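Local coordinates for protein exotoxin 6 (Staphylococcus aureus subsp. aureus Mu50, PDB 4ZYS) that is a secreted staphylococcal superantigen-like exotoxin, probably acting in immune evasion by binding host glycans or glycoproteins, at residues D59-D63 / G64-N68; K177-M180 / G181-I184; N94-P97 / F98-Y101. One frame throughout, in Å; residues are numbered along the deposited sequence.

Interaction 1 (D59-D63 / G64-N68); sequences DKFKD and GDNSN
The side-chain amide of Asn66 reaches back across a bend in the chain and grips the backbone of Lys62, where a loop of the OB-fold domain runs into the edge strand 64-67. Both ends of the amide are used. ND2 gives a short, nearly straight bond to Lys62 O (2.7 Å, 164° at the hydrogen), and that oxygen lies almost in the amide plane. A weak, bent bond brings Lys62 N to Asn66 OD1 at 3.3 Å. One planar group thus meets both the N-H and the C=O of a single residue, firmly at the C=O and weakly at the N-H. ND2 also makes a weak bond to Gly64 O, so its two hydrogens face both arms of the bend.

Phe61 stands almost square to this amide: the ring and amide planes are 82° apart, and Asn66 OD1 sits at the ring edge, in the ring plane, 3.5 Å from Phe61 CB. Lys60 CB lies over one face of the ring, toward its rim, while Val90 and Lys92 of strand 84-92 and Leu53 also pack on the Phe61 side chain. The Lys62 side chain runs past Asn66 in the opposite direction. Its CG lies between the backbone N and the carbonyl carbon (chi1 57°), and bends at chi2 and chi3 carry Lys62 CE to 3.3 Å from Asp65 O. Gly64, with positive phi, takes the corner, and its backbone pairs with Lys31 of strand 27-34. Farther along the strand, Ser67 OG donates to Asp65 OD1 at 2.7 Å, on the syn lone pair, and also bonds Thr28 OG1.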
loop_
_atom_site.group_PDB
_atom_site.type_symbol
_atom_site.label_atom_id
_atom_site.label_comp_id
_atom_site.label_asym_id
_atom_site.label_seq_id
_atom_site.Cartn_x
_atom_site.Cartn_y
_atom_site.Cartn_z
ATOM N N ASP A 59 -16.783 -1.335 -5.356
ATOM C CA ASP A 59 -17.662 -2.267 -6.064
ATOM C C ASP A 59 -17.026 -3.666 -6.264
ATOM O O ASP A 59 -17.666 -4.552 -6.832
ATOM C CB ASP A 59 -18.075 -1.638 -7.411
ATOM C CG ASP A 59 -18.643 -0.225 -7.266
ATOM O OD1 ASP A 59 -19.644 -0.055 -6.527
ATOM O OD2 ASP A 59 -18.071 0.717 -7.880
ATOM N N LYS A 60 -15.808 -3.872 -5.737
ATOM C CA LYS A 60 -15.046 -5.130 -5.836
ATOM C C LYS A 60 -15.578 -6.229 -4.897
ATOM O O LYS A 60 -15.470 -7.419 -5.208
ATOM C CB LYS A 60 -13.574 -4.850 -5.490
ATOM C CG LYS A 60 -12.589 -5.899 -5.965
ATOM C CD LYS A 60 -11.179 -5.345 -5.872
ATOM C CE LYS A 60 -10.162 -6.432 -5.701
ATOM N NZ LYS A 60 -8.798 -5.864 -5.734
ATOM N N PHE A 61 -16.107 -5.823 -3.733
ATOM C CA PHE A 61 -16.566 -6.761 -2.719
ATOM C C PHE A 61 -18.072 -6.752 -2.622
ATOM O O PHE A 61 -18.704 -5.697 -2.750
ATOM C CB PHE A 61 -15.901 -6.456 -1.350
ATOM C CG PHE A 61 -14.397 -6.369 -1.498
ATOM C CD1 PHE A 61 -13.621 -7.524 -1.573
ATOM C CD2 PHE A 61 -13.771 -5.140 -1.686
ATOM C CE1 PHE A 61 -12.241 -7.449 -1.820
ATOM C CE2 PHE A 61 -12.405 -5.068 -1.950
ATOM C CZ PHE A 61 -11.645 -6.225 -1.997
ATOM N N LYS A 62 -18.645 -7.947 -2.411
ATOM C CA LYS A 62 -20.093 -8.119 -2.237
ATOM C C LYS A 62 -20.504 -7.636 -0.831
ATOM O O LYS A 62 -19.673 -7.613 0.077
ATOM C CB LYS A 62 -20.521 -9.593 -2.474
ATOM C CG LYS A 62 -19.815 -10.623 -1.591
ATOM C CD LYS A 62 -20.717 -11.809 -1.293
ATOM C CE LYS A 62 -19.961 -13.110 -1.194
ATOM N NZ LYS A 62 -20.826 -14.208 -0.675
ATOM N N ASP A 63 -21.772 -7.257 -0.653
ATOM C CA ASP A 63 -22.251 -6.852 0.659
ATOM C C ASP A 63 -22.299 -8.097 1.540
ATOM O O ASP A 63 -22.506 -9.215 1.045
ATOM C CB ASP A 63 -23.619 -6.150 0.562
ATOM C CG ASP A 63 -23.517 -4.750 -0.030
ATOM O OD1 ASP A 63 -23.099 -3.811 0.711
ATOM O OD2 ASP A 63 -23.852 -4.583 -1.233
ATOM N N GLY A 64 -22.038 -7.906 2.825
ATOM C CA GLY A 64 -21.999 -9.025 3.745
ATOM C C GLY A 64 -20.645 -9.697 3.759
ATOM O O GLY A 64 -19.614 -9.053 3.502
ATOM N N ASP A 65 -20.653 -10.999 4.070
ATOM C CA ASP A 65 -19.483 -11.842 4.226
ATOM C C ASP A 65 -18.627 -11.961 2.968
ATOM O O ASP A 65 -19.094 -12.445 1.933
ATOM C CB ASP A 65 -19.928 -13.256 4.672
ATOM C CG ASP A 65 -18.815 -14.261 4.971
ATOM O OD1 ASP A 65 -17.640 -13.932 4.755
ATOM O OD2 ASP A 65 -19.125 -15.367 5.420
ATOM N N ASN A 66 -17.342 -11.573 3.098
ATOM C CA ASN A 66 -16.270 -11.752 2.119
ATOM C C ASN A 66 -15.202 -12.563 2.830
ATOM O O ASN A 66 -14.503 -12.016 3.679
ATOM C CB ASN A 66 -15.723 -10.411 1.613
ATOM C CG ASN A 66 -16.655 -9.678 0.686
ATOM O OD1 ASN A 66 -16.558 -9.781 -0.541
ATOM N ND2 ASN A 66 -17.590 -8.941 1.253
ATOM N N SER A 67 -15.119 -13.872 2.564
ATOM C CA SER A 67 -14.165 -14.733 3.277
ATOM C C SER A 67 -12.959 -15.178 2.436
ATOM O O SER A 67 -12.329 -16.192 2.757
ATOM C CB SER A 67 -14.884 -15.961 3.828
ATOM O OG SER A 67 -15.538 -15.617 5.037
ATOM N N ASN A 68 -12.606 -14.402 1.406
ATOM C CA ASN A 68 -11.489 -14.713 0.500
ATOM C C ASN A 68 -10.638 -13.447 0.309
ATOM O O ASN A 68 -10.295 -13.076 -0.813
ATOM C CB ASN A 68 -12.079 -15.201 -0.848
ATOM C CG ASN A 68 -12.951 -14.146 -1.549
ATOM O OD1 ASN A 68 -13.582 -13.262 -0.921
ATOM N ND2 ASN A 68 -12.936 -14.162 -2.874
#

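Interaction 2 (K177-M180 / G181-I184); sequences KERM and GDSI
The N-H of Asp182 bonds to Arg179 O, with Asp182 N 3.0 Å from that oxygen. The bond is fairly straight at the hydrogen (153°), but the donor stands well above the carbonyl plane instead of on a lone pair. The Asp182 carboxylate lies beside the root of the Arg179 side chain, with Asp182 OD2 3.6 Å from Arg179 CA and 3.8 Å from Arg179 CG. The two flat groups are turned 58° from each other, and no salt bridge joins them: Arg179 NE stays 5.1 Å from Asp182 OD2. Asp182 CB rests on Arg179 O at 3.4 Å.

This is a type I beta turn from Arg179 to Asp182, with Met180 and Gly181 at its corners, and it delivers the chain into strand 183-185 of the beta-grasp domain. Overlapping it, Met180 N bonds to Lys177 O; residues 177-180 have helical backbone angles without the regular helix bonds.

The polar ends are held from outside the turn. Arg179 bends at chi3 (80°), carrying its guanidinium to Thr168 O through NH2 and to Glu176 through a salt bridge at NH1. Asp182 OD1 takes a hydrogen bond from Ser56, while the Asp182 side chain touches Leu130 of helix 130-145. Selenomethionine Met180, extended beyond CG, packs against Ile87 of strand 84-92, Leu175 and Lys131, and its backbone bonds to Gly89.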
loop_
_atom_site.group_PDB
_atom_site.type_symbol
_atom_site.label_atom_id
_atom_site.label_comp_id
_atom_site.label_asym_id
_atom_site.label_seq_id
_atom_site.Cartn_x
_atom_site.Cartn_y
_atom_site.Cartn_z
ATOM N N LYS A 177 -5.721 8.829 -1.192
ATOM C CA LYS A 177 -6.631 7.949 -0.468
ATOM C C LYS A 177 -7.396 7.014 -1.433
ATOM O O LYS A 177 -7.456 5.814 -1.164
ATOM C CB LYS A 177 -7.582 8.760 0.414
ATOM C CG LYS A 177 -6.922 9.236 1.709
ATOM C CD LYS A 177 -7.927 9.970 2.590
ATOM C CE LYS A 177 -7.294 11.019 3.482
ATOM N NZ LYS A 177 -6.552 10.434 4.637
ATOM N N GLU A 178 -7.848 7.545 -2.608
ATOM C CA GLU A 178 -8.549 6.788 -3.655
ATOM C C GLU A 178 -7.706 5.648 -4.253
ATOM O O GLU A 178 -8.270 4.690 -4.784
ATOM C CB GLU A 178 -8.978 7.720 -4.796
ATOM C CG GLU A 178 -10.178 8.571 -4.456
ATOM C CD GLU A 178 -11.528 7.884 -4.465
ATOM O OE1 GLU A 178 -12.062 7.644 -5.571
ATOM O OE2 GLU A 178 -12.087 7.667 -3.366
ATOM N N ARG A 179 -6.366 5.779 -4.216
ATOM C CA ARG A 179 -5.459 4.807 -4.819
ATOM C C ARG A 179 -5.053 3.711 -3.838
ATOM O O ARG A 179 -4.534 2.678 -4.266
ATOM C CB ARG A 179 -4.227 5.512 -5.384
ATOM C CG ARG A 179 -4.561 6.401 -6.569
ATOM C CD ARG A 179 -3.350 7.188 -6.995
ATOM N NE ARG A 179 -2.465 6.360 -7.796
ATOM C CZ ARG A 179 -1.185 6.620 -8.030
ATOM N NH1 ARG A 179 -0.607 7.689 -7.491
ATOM N NH2 ARG A 179 -0.476 5.825 -8.815
HETATM N N MSE A 180 -5.354 3.903 -2.535
HETATM C CA MSE A 180 -5.041 2.925 -1.491
HETATM C C MSE A 180 -5.876 1.666 -1.677
HETATM O O MSE A 180 -5.452 0.584 -1.279
HETATM C CB MSE A 180 -5.237 3.520 -0.091
HETATM C CG MSE A 180 -4.130 4.511 0.267
HETATM SE SE MSE A 180 -4.516 5.348 1.970
HETATM C CE MSE A 180 -3.129 6.546 1.982
ATOM N N GLY A 181 -7.022 1.804 -2.323
ATOM C CA GLY A 181 -7.894 0.671 -2.620
ATOM C C GLY A 181 -7.703 0.104 -4.008
ATOM O O GLY A 181 -8.403 -0.843 -4.384
ATOM N N ASP A 182 -6.753 0.674 -4.790
ATOM C CA ASP A 182 -6.440 0.186 -6.138
ATOM C C ASP A 182 -5.444 -0.938 -6.048
ATOM O O ASP A 182 -4.536 -0.897 -5.222
ATOM C CB ASP A 182 -5.919 1.310 -7.042
ATOM C CG ASP A 182 -6.972 2.346 -7.399
ATOM O OD1 ASP A 182 -8.167 2.089 -7.144
ATOM O OD2 ASP A 182 -6.593 3.423 -7.919
ATOM N N SER A 183 -5.645 -1.975 -6.853
ATOM C CA SER A 183 -4.760 -3.122 -6.820
ATOM C C SER A 183 -4.324 -3.477 -8.219
ATOM O O SER A 183 -5.010 -3.152 -9.183
ATOM C CB SER A 183 -5.433 -4.310 -6.131
ATOM O OG SER A 183 -6.482 -4.820 -6.931
ATOM N N ILE A 184 -3.151 -4.099 -8.335
ATOM C CA ILE A 184 -2.586 -4.489 -9.626
ATOM C C ILE A 184 -2.225 -5.976 -9.574
ATOM O O ILE A 184 -2.139 -6.551 -8.487
ATOM C CB ILE A 184 -1.383 -3.572 -10.013
ATOM C CG1 ILE A 184 -0.233 -3.647 -8.994
ATOM C CG2 ILE A 184 -1.857 -2.123 -10.228
ATOM C CD1 ILE A 184 1.082 -2.805 -9.334
#

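Interaction 3 (N94-P97 / F98-Y101); sequences NSQP and FIDY
Asn94 points its side chain at the turn ahead of it, and ND2 bonds to Phe98 O at 2.8 Å. It comes in above the carbonyl plane, and Tyr101 N reaches the same oxygen from the opposite face, so Phe98 O is held by two donors. The amide has further partners: ND2 also bonds Tyr124 O and OD1 accepts from Glu126 N. At Ser95 the carbonyl O takes Phe98 N at 3.0 Å, while the hydroxyl OG, placed between the backbone N and the carbonyl carbon (chi1 43°), lies 3.5 Å from Phe98 CD2 and bonds Glu126.

Here the chain winds through a short 3-10 segment and then a type I beta turn from Phe98 to Tyr101, within the linker from OB-fold strand 84-92 to beta-grasp strand 106-111. Gln96 O accepts a weak bond from Ile99 N, and the Gln96 side chain, bent at chi2, crosses Ile99 at a slant with Gln96 NE2 3.6 Å from Ile99 CG1. Pro97 CB lies 4.1 Å from Phe98 CD2; the Phe98 ring also meets Arg187 in a cation-pi contact. A water bridges the turn, donating to Pro97 O at 2.8 Å and to Asp100 OD1 at 3.3 Å.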
loop_
_atom_site.group_PDB
_atom_site.type_symbol
_atom_site.label_atom_id
_atom_site.label_comp_id
_atom_site.label_asym_id
_atom_site.label_seq_id
_atom_site.Cartn_x
_atom_site.Cartn_y
_atom_site.Cartn_z
ATOM N N ASN A 94 -4.930 -15.194 -2.704
ATOM C CA ASN A 94 -4.390 -16.051 -3.756
ATOM C C ASN A 94 -5.206 -17.322 -3.900
ATOM O O ASN A 94 -5.722 -17.858 -2.911
ATOM C CB ASN A 94 -2.913 -16.416 -3.487
ATOM C CG ASN A 94 -1.902 -15.314 -3.772
ATOM O OD1 ASN A 94 -2.243 -14.156 -4.051
ATOM N ND2 ASN A 94 -0.619 -15.666 -3.775
ATOM N N SER A 95 -5.276 -17.834 -5.145
ATOM C CA SER A 95 -5.919 -19.102 -5.447
ATOM C C SER A 95 -4.998 -20.208 -4.937
ATOM O O SER A 95 -3.830 -19.947 -4.676
ATOM C CB SER A 95 -6.191 -19.210 -6.943
ATOM O OG SER A 95 -5.080 -18.762 -7.698
ATOM N N GLN A 96 -5.516 -21.423 -4.759
ATOM C CA GLN A 96 -4.740 -22.561 -4.261
ATOM C C GLN A 96 -3.445 -22.810 -5.090
ATOM O O GLN A 96 -2.397 -22.979 -4.454
ATOM C CB GLN A 96 -5.614 -23.836 -4.199
ATOM C CG GLN A 96 -5.254 -24.798 -3.056
ATOM C CD GLN A 96 -5.264 -24.174 -1.672
ATOM O OE1 GLN A 96 -6.175 -23.436 -1.288
ATOM N NE2 GLN A 96 -4.242 -24.461 -0.886
ATOM N N PRO A 97 -3.426 -22.774 -6.460
ATOM C CA PRO A 97 -2.141 -22.994 -7.176
ATOM C C PRO A 97 -1.057 -21.963 -6.831
ATOM O O PRO A 97 0.131 -22.254 -6.971
ATOM C CB PRO A 97 -2.533 -22.860 -8.658
ATOM C CG PRO A 97 -3.983 -23.153 -8.706
ATOM C CD PRO A 97 -4.534 -22.591 -7.428
ATOM N N PHE A 98 -1.477 -20.787 -6.342
ATOM C CA PHE A 98 -0.616 -19.644 -6.033
ATOM C C PHE A 98 -0.328 -19.377 -4.526
ATOM O O PHE A 98 0.165 -18.291 -4.214
ATOM C CB PHE A 98 -1.236 -18.380 -6.662
ATOM C CG PHE A 98 -0.981 -18.280 -8.144
ATOM C CD1 PHE A 98 0.161 -17.657 -8.626
ATOM C CD2 PHE A 98 -1.891 -18.804 -9.061
ATOM C CE1 PHE A 98 0.425 -17.615 -9.998
ATOM C CE2 PHE A 98 -1.642 -18.732 -10.439
ATOM C CZ PHE A 98 -0.484 -18.140 -10.899
ATOM N N ILE A 99 -0.549 -20.356 -3.620
ATOM C CA ILE A 99 -0.285 -20.162 -2.178
ATOM C C ILE A 99 1.232 -19.908 -1.916
ATOM O O ILE A 99 1.580 -19.006 -1.150
ATOM C CB ILE A 99 -0.845 -21.350 -1.313
ATOM C CG1 ILE A 99 -2.399 -21.452 -1.379
ATOM C CG2 ILE A 99 -0.363 -21.320 0.147
ATOM C CD1 ILE A 99 -3.216 -20.267 -0.891
ATOM N N ASP A 100 2.111 -20.656 -2.578
ATOM C CA ASP A 100 3.553 -20.512 -2.362
ATOM C C ASP A 100 4.216 -19.534 -3.353
ATOM O O ASP A 100 5.452 -19.497 -3.428
ATOM C CB ASP A 100 4.233 -21.893 -2.456
ATOM C CG ASP A 100 4.045 -22.634 -3.782
ATOM O OD1 ASP A 100 3.431 -22.047 -4.720
ATOM O OD2 ASP A 100 4.497 -23.808 -3.880
ATOM N N TYR A 101 3.407 -18.752 -4.096
ATOM C CA TYR A 101 3.871 -17.839 -5.138
ATOM C C TYR A 101 4.915 -16.785 -4.691
ATOM O O TYR A 101 4.737 -16.091 -3.697
ATOM C CB TYR A 101 2.680 -17.135 -5.798
ATOM C CG TYR A 101 3.059 -16.243 -6.952
ATOM C CD1 TYR A 101 3.526 -16.778 -8.150
ATOM C CD2 TYR A 101 2.946 -14.860 -6.853
ATOM C CE1 TYR A 101 3.870 -15.956 -9.222
ATOM C CE2 TYR A 101 3.291 -14.030 -7.912
ATOM C CZ TYR A 101 3.753 -14.580 -9.095
ATOM O OH TYR A 101 4.092 -13.752 -10.132
HETATM O O HOH W 1 1.641 -24.412 -6.124
#

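Overall arrangement
Along the chain the order is interaction 1, interaction 3, interaction 2. Interaction 1 lies at the loop leading into strand 64-67, an edge strand of the OB-fold domain's sheet; 94-101 lies in the connection from strand 84-92 to strand 106-111; 177-184 lies in the beta-grasp domain, beside helix 130-145. The centres of 59-68 and 177-184 are about 17 Å apart. The centre of 94-101 is about 20 Å from that of 59-68 and about 22 Å from that of 177-184. Interactions 1 and 2 meet in a close polar approach, Lys60 NZ to Ser183 OG at 2.8 Å, and both residues also meet Asp127, by a salt bridge and a hydrogen bond respectively. The two domains thus pack directly on each other as well as being joined by the linker.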